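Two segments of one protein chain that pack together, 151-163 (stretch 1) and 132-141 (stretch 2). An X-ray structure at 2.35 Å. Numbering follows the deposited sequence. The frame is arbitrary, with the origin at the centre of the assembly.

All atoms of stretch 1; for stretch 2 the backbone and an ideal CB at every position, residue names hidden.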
# COMPACT_ATOMS: atom_id res chain seq x y z
N GLU B 151 -23.15 -6.18 27.66
CA GLU B 151 -21.93 -5.41 27.40
C GLU B 151 -21.87 -4.94 25.95
O GLU B 151 -21.65 -3.75 25.69
CB GLU B 151 -20.68 -6.25 27.71
CG GLU B 151 -20.70 -6.95 29.07
CD GLU B 151 -20.88 -8.46 28.95
OE1 GLU B 151 -21.93 -8.90 28.41
OE2 GLU B 151 -19.97 -9.20 29.39
N PHE B 152 -22.07 -5.87 25.02
CA PHE B 152 -22.06 -5.57 23.59
C PHE B 152 -23.20 -4.67 23.15
O PHE B 152 -23.00 -3.76 22.35
CB PHE B 152 -22.11 -6.86 22.77
CG PHE B 152 -20.95 -7.77 23.02
CD1 PHE B 152 -19.83 -7.70 22.22
CD2 PHE B 152 -20.97 -8.66 24.08
CE1 PHE B 152 -18.73 -8.50 22.48
CE2 PHE B 152 -19.89 -9.46 24.35
CZ PHE B 152 -18.76 -9.39 23.55
N ILE B 153 -24.39 -4.93 23.69
CA ILE B 153 -25.56 -4.14 23.36
C ILE B 153 -25.33 -2.68 23.76
O ILE B 153 -25.62 -1.77 22.99
CB ILE B 153 -26.81 -4.66 24.07
CG1 ILE B 153 -27.02 -6.13 23.73
CG2 ILE B 153 -28.03 -3.87 23.64
CD1 ILE B 153 -28.12 -6.77 24.51
N ASN B 154 -24.80 -2.49 24.97
CA ASN B 154 -24.53 -1.16 25.49
C ASN B 154 -23.43 -0.42 24.74
O ASN B 154 -23.58 0.75 24.42
CB ASN B 154 -24.16 -1.21 26.98
CG ASN B 154 -25.36 -1.49 27.88
OD1 ASN B 154 -26.51 -1.19 27.52
ND2 ASN B 154 -25.10 -2.05 29.06
N HIS B 155 -22.31 -1.10 24.47
CA HIS B 155 -21.21 -0.45 23.78
C HIS B 155 -21.59 0.14 22.41
O HIS B 155 -21.35 1.31 22.16
CB HIS B 155 -20.00 -1.37 23.63
CG HIS B 155 -18.89 -0.77 22.82
ND1 HIS B 155 -18.58 -1.21 21.55
CD2 HIS B 155 -18.11 0.31 23.05
CE1 HIS B 155 -17.66 -0.42 21.03
NE2 HIS B 155 -17.35 0.51 21.91
N TRP B 156 -22.23 -0.66 21.56
CA TRP B 156 -22.59 -0.18 20.23
C TRP B 156 -23.82 0.72 20.15
O TRP B 156 -24.03 1.39 19.13
CB TRP B 156 -22.68 -1.34 19.25
CG TRP B 156 -21.33 -1.85 18.87
CD1 TRP B 156 -20.29 -1.13 18.37
CD2 TRP B 156 -20.88 -3.20 18.94
NE1 TRP B 156 -19.22 -1.94 18.12
CE2 TRP B 156 -19.55 -3.23 18.48
CE3 TRP B 156 -21.47 -4.40 19.36
CZ2 TRP B 156 -18.81 -4.40 18.40
CZ3 TRP B 156 -20.74 -5.56 19.29
CH2 TRP B 156 -19.41 -5.56 18.82
N SER B 157 -24.61 0.74 21.21
CA SER B 157 -25.81 1.57 21.25
C SER B 157 -25.62 2.79 22.16
O SER B 157 -26.47 3.68 22.20
CB SER B 157 -27.02 0.76 21.74
OG SER B 157 -26.87 0.39 23.10
N SER B 158 -24.49 2.83 22.87
CA SER B 158 -24.20 3.93 23.79
C SER B 158 -24.14 5.31 23.14
O SER B 158 -23.93 5.44 21.93
CB SER B 158 -22.88 3.68 24.54
OG SER B 158 -21.76 3.85 23.69
N GLN B 159 -24.33 6.34 23.96
CA GLN B 159 -24.30 7.73 23.50
C GLN B 159 -22.89 8.03 22.98
O GLN B 159 -22.72 8.75 22.00
CB GLN B 159 -24.64 8.68 24.65
CG GLN B 159 -24.74 10.16 24.27
CD GLN B 159 -25.93 10.48 23.38
OE1 GLN B 159 -26.75 9.61 23.06
NE2 GLN B 159 -26.04 11.74 22.97
N GLU B 160 -21.90 7.44 23.63
CA GLU B 160 -20.50 7.63 23.26
C GLU B 160 -20.24 7.14 21.84
O GLU B 160 -19.61 7.84 21.05
CB GLU B 160 -19.60 6.89 24.25
CG GLU B 160 -18.12 7.15 24.05
CD GLU B 160 -17.26 6.50 25.12
OE1 GLU B 160 -17.48 5.31 25.44
OE2 GLU B 160 -16.35 7.19 25.64
N PHE B 161 -20.72 5.94 21.52
CA PHE B 161 -20.53 5.39 20.19
C PHE B 161 -21.30 6.22 19.17
O PHE B 161 -20.81 6.48 18.08
CB PHE B 161 -20.99 3.93 20.12
CG PHE B 161 -20.49 3.20 18.91
CD1 PHE B 161 -19.20 2.70 18.88
CD2 PHE B 161 -21.31 3.04 17.79
CE1 PHE B 161 -18.72 2.04 17.75
CE2 PHE B 161 -20.84 2.38 16.66
CZ PHE B 161 -19.53 1.87 16.64
N GLY B 162 -22.51 6.64 19.54
CA GLY B 162 -23.33 7.44 18.65
C GLY B 162 -22.68 8.77 18.33
O GLY B 162 -22.87 9.33 17.25
N GLU B 163 -21.90 9.29 19.27
CA GLU B 163 -21.20 10.55 19.08
C GLU B 163 -20.06 10.33 18.10
O GLU B 163 -19.77 11.17 17.25
CB GLU B 163 -20.69 11.09 20.42
CG GLU B 163 -21.81 11.57 21.33
CD GLU B 163 -21.34 11.99 22.71
OE1 GLU B 163 -20.47 11.32 23.29
OE2 GLU B 163 -21.87 12.99 23.23
N UNK B 132 -23.67 -0.76 12.62
CA UNK B 132 -23.67 -1.39 13.94
C UNK B 132 -24.38 -0.55 14.99
O UNK B 132 -25.01 -1.09 15.91
CB UNK B 132 -22.23 -1.66 14.39
N UNK B 133 -24.29 0.77 14.84
CA UNK B 133 -24.95 1.68 15.77
C UNK B 133 -26.45 1.45 15.70
O UNK B 133 -27.11 1.28 16.72
CB UNK B 133 -24.61 3.14 15.46
N UNK B 134 -26.98 1.38 14.48
CA UNK B 134 -28.41 1.16 14.27
C UNK B 134 -28.90 -0.21 14.74
O UNK B 134 -29.91 -0.31 15.45
CB UNK B 134 -28.74 1.33 12.78
N UNK B 135 -28.16 -1.26 14.38
CA UNK B 135 -28.53 -2.63 14.75
C UNK B 135 -28.59 -2.84 16.25
O UNK B 135 -29.58 -3.37 16.76
CB UNK B 135 -27.54 -3.62 14.14
N UNK B 136 -27.55 -2.43 16.94
CA UNK B 136 -27.49 -2.58 18.38
C UNK B 136 -28.43 -1.60 19.09
O UNK B 136 -28.87 -1.85 20.21
CB UNK B 136 -26.05 -2.38 18.87
N UNK B 137 -28.78 -0.52 18.41
CA UNK B 137 -29.70 0.46 18.97
C UNK B 137 -31.08 -0.21 18.93
O UNK B 137 -31.85 -0.12 19.88
CB UNK B 137 -29.67 1.78 18.20
N UNK B 138 -31.35 -0.91 17.83
CA UNK B 138 -32.61 -1.62 17.67
C UNK B 138 -32.74 -2.65 18.79
O UNK B 138 -33.79 -2.79 19.40
CB UNK B 138 -32.69 -2.29 16.30
N UNK B 139 -31.65 -3.37 19.04
CA UNK B 139 -31.64 -4.38 20.08
C UNK B 139 -31.92 -3.78 21.46
O UNK B 139 -32.72 -4.32 22.21
CB UNK B 139 -30.29 -5.11 20.09
N UNK B 140 -31.28 -2.66 21.78
CA UNK B 140 -31.49 -2.02 23.08
C UNK B 140 -32.95 -1.59 23.25
O UNK B 140 -33.51 -1.66 24.34
CB UNK B 140 -30.56 -0.81 23.23
N UNK B 141 -33.56 -1.20 22.14
CA UNK B 141 -34.94 -0.72 22.12
C UNK B 141 -36.01 -1.79 22.02
O UNK B 141 -37.20 -1.48 22.11
CB UNK B 141 -35.11 0.25 20.95

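Stretch 2 is helical and crosses helix 151-157 at 126° between N-to-C directions, the axes 8.0 Å apart at closest approach. Its inward positions recur at the helical three-to-four spacing: 132, 136, 139 and 140.

At position 132, CA-to-CB points toward stretch 1, and the ideal CB lies 4.5 Å from Trp156 CD1 and 4.8 Å from Phe161 CE2. Aromatic surface invites an aliphatic or aromatic side chain. The residue is Tyr132, which sets its ring edge against one face of the Trp156 indole, CD1 3.6 Å from Trp156 CE2, the planes at 76°.

Position 133 points sideways, its ideal CB 4.0 Å from Phe161 CE2 and 4.1 Å from Trp156 O. Beyond it the chain turns through Ser158, and Gly162 leaves a bare CA, a gap suited to a long, flat side chain. Tyr133 fills it. Gly162 CA sits over its ring face, 3.8 Å from the ring centroid, a CH-pi contact; an ideal CB on Gly162 would come 2.5 Å from Tyr133 OH, a clash. Where the helices come close, Tyr133 CA also makes a CA-H...O contact with Trp156 O at 3.5 Å.

Position 134 points away and 135 sideways, with nothing of stretch 1 within 5.5 Å of either ideal CB; many residues would fit. They are Glu134 and Ala135.

At position 136 CA-to-CB points toward stretch 1, the ideal CB 3.6 Å from Trp156 CB and 4.2 Å from Ile153 O. A large apolar knob suits the hole there. Trp136 sits among Phe152, Ile153, Trp156 and Ser157, its NE1 3.4 Å from Trp156 CE3. The two indoles meet obliquely, planes at 32°, while Trp136 CZ3 reaches Ile153 CG1 at 4.0 Å.

Position 137 points sideways, its ideal CB 4.5 Å from Ser157 CB, with room for a chain that leaves. Lys137 leads away, its NZ forming a salt bridge with Glu134 OE2 at 3.0 Å. Position 138 points away, so stretch 1 sets no preference and many side chains would do; it is Trp138.

Position 139 points toward Ile153, ideal CB 4.4 Å from its CG2, so a modest aliphatic is enough. Val139 places CG1 3.9 Å from Ile153 CG2.

Position 140 also points in, with Ile153 CG2 at 4.0 Å and Ser157 OG at 3.9 Å from the ideal CB. Ser157 O suits a long donor. Arg140 lays a guanidinium face over Ser157 CB; its NH1 comes 2.8 Å from Ser157 O, but the angle is too poor for a hydrogen bond.

Position 141 is out of reach and little constrained: Glu141, in a long salt bridge with Arg140.

Stretch 2 (132-141) YYEAWKWVRE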
# COMPACT_ATOMS: atom_id res chain seq x y z
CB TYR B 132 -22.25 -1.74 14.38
CG TYR B 132 -22.00 -3.22 14.39
CD1 TYR B 132 -21.22 -3.80 15.39
CD2 TYR B 132 -22.58 -4.05 13.43
CE1 TYR B 132 -21.03 -5.19 15.43
CE2 TYR B 132 -22.39 -5.44 13.47
CZ TYR B 132 -21.61 -6.00 14.46
OH TYR B 132 -21.42 -7.37 14.49
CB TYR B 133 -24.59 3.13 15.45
CG TYR B 133 -25.26 4.15 16.35
CD1 TYR B 133 -25.24 4.01 17.74
CD2 TYR B 133 -25.91 5.25 15.82
CE1 TYR B 133 -25.86 4.94 18.57
CE2 TYR B 133 -26.54 6.20 16.63
CZ TYR B 133 -26.51 6.04 18.00
OH TYR B 133 -27.11 6.99 18.81
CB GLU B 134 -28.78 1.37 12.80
CG GLU B 134 -28.65 2.82 12.33
CD GLU B 134 -29.53 3.78 13.12
OE1 GLU B 134 -30.67 3.41 13.46
OE2 GLU B 134 -29.08 4.91 13.39
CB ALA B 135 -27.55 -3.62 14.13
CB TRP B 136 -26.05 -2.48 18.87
CG TRP B 136 -25.24 -3.63 18.36
CD1 TRP B 136 -24.40 -3.64 17.28
CD2 TRP B 136 -25.29 -4.98 18.84
NE1 TRP B 136 -23.93 -4.91 17.06
CE2 TRP B 136 -24.46 -5.75 17.99
CE3 TRP B 136 -25.96 -5.61 19.89
CZ2 TRP B 136 -24.28 -7.12 18.17
CZ3 TRP B 136 -25.78 -6.98 20.06
CH2 TRP B 136 -24.94 -7.72 19.21
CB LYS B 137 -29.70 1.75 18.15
CG LYS B 137 -30.20 2.97 18.91
CD LYS B 137 -29.81 4.27 18.22
CE LYS B 137 -30.42 4.37 16.82
NZ LYS B 137 -30.02 5.64 16.14
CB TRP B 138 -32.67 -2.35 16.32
CG TRP B 138 -34.02 -2.98 16.06
CD1 TRP B 138 -35.07 -2.43 15.39
CD2 TRP B 138 -34.47 -4.27 16.51
NE1 TRP B 138 -36.15 -3.28 15.40
CE2 TRP B 138 -35.81 -4.41 16.08
CE3 TRP B 138 -33.88 -5.30 17.24
CZ2 TRP B 138 -36.57 -5.56 16.35
CZ3 TRP B 138 -34.63 -6.45 17.51
CH2 TRP B 138 -35.97 -6.56 17.07
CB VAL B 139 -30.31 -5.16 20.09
CG1 VAL B 139 -30.23 -6.06 21.30
CG2 VAL B 139 -30.18 -5.99 18.83
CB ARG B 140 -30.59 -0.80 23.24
CG ARG B 140 -30.75 -0.10 24.60
CD ARG B 140 -30.03 1.24 24.65
NE ARG B 140 -30.48 2.15 23.59
CZ ARG B 140 -29.83 3.25 23.22
NH1 ARG B 140 -28.70 3.60 23.82
NH2 ARG B 140 -30.31 4.01 22.24
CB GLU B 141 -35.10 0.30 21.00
CG GLU B 141 -34.26 1.55 21.23
CD GLU B 141 -34.13 2.44 20.00
OE1 GLU B 141 -34.67 2.10 18.92
OE2 GLU B 141 -33.47 3.50 20.11
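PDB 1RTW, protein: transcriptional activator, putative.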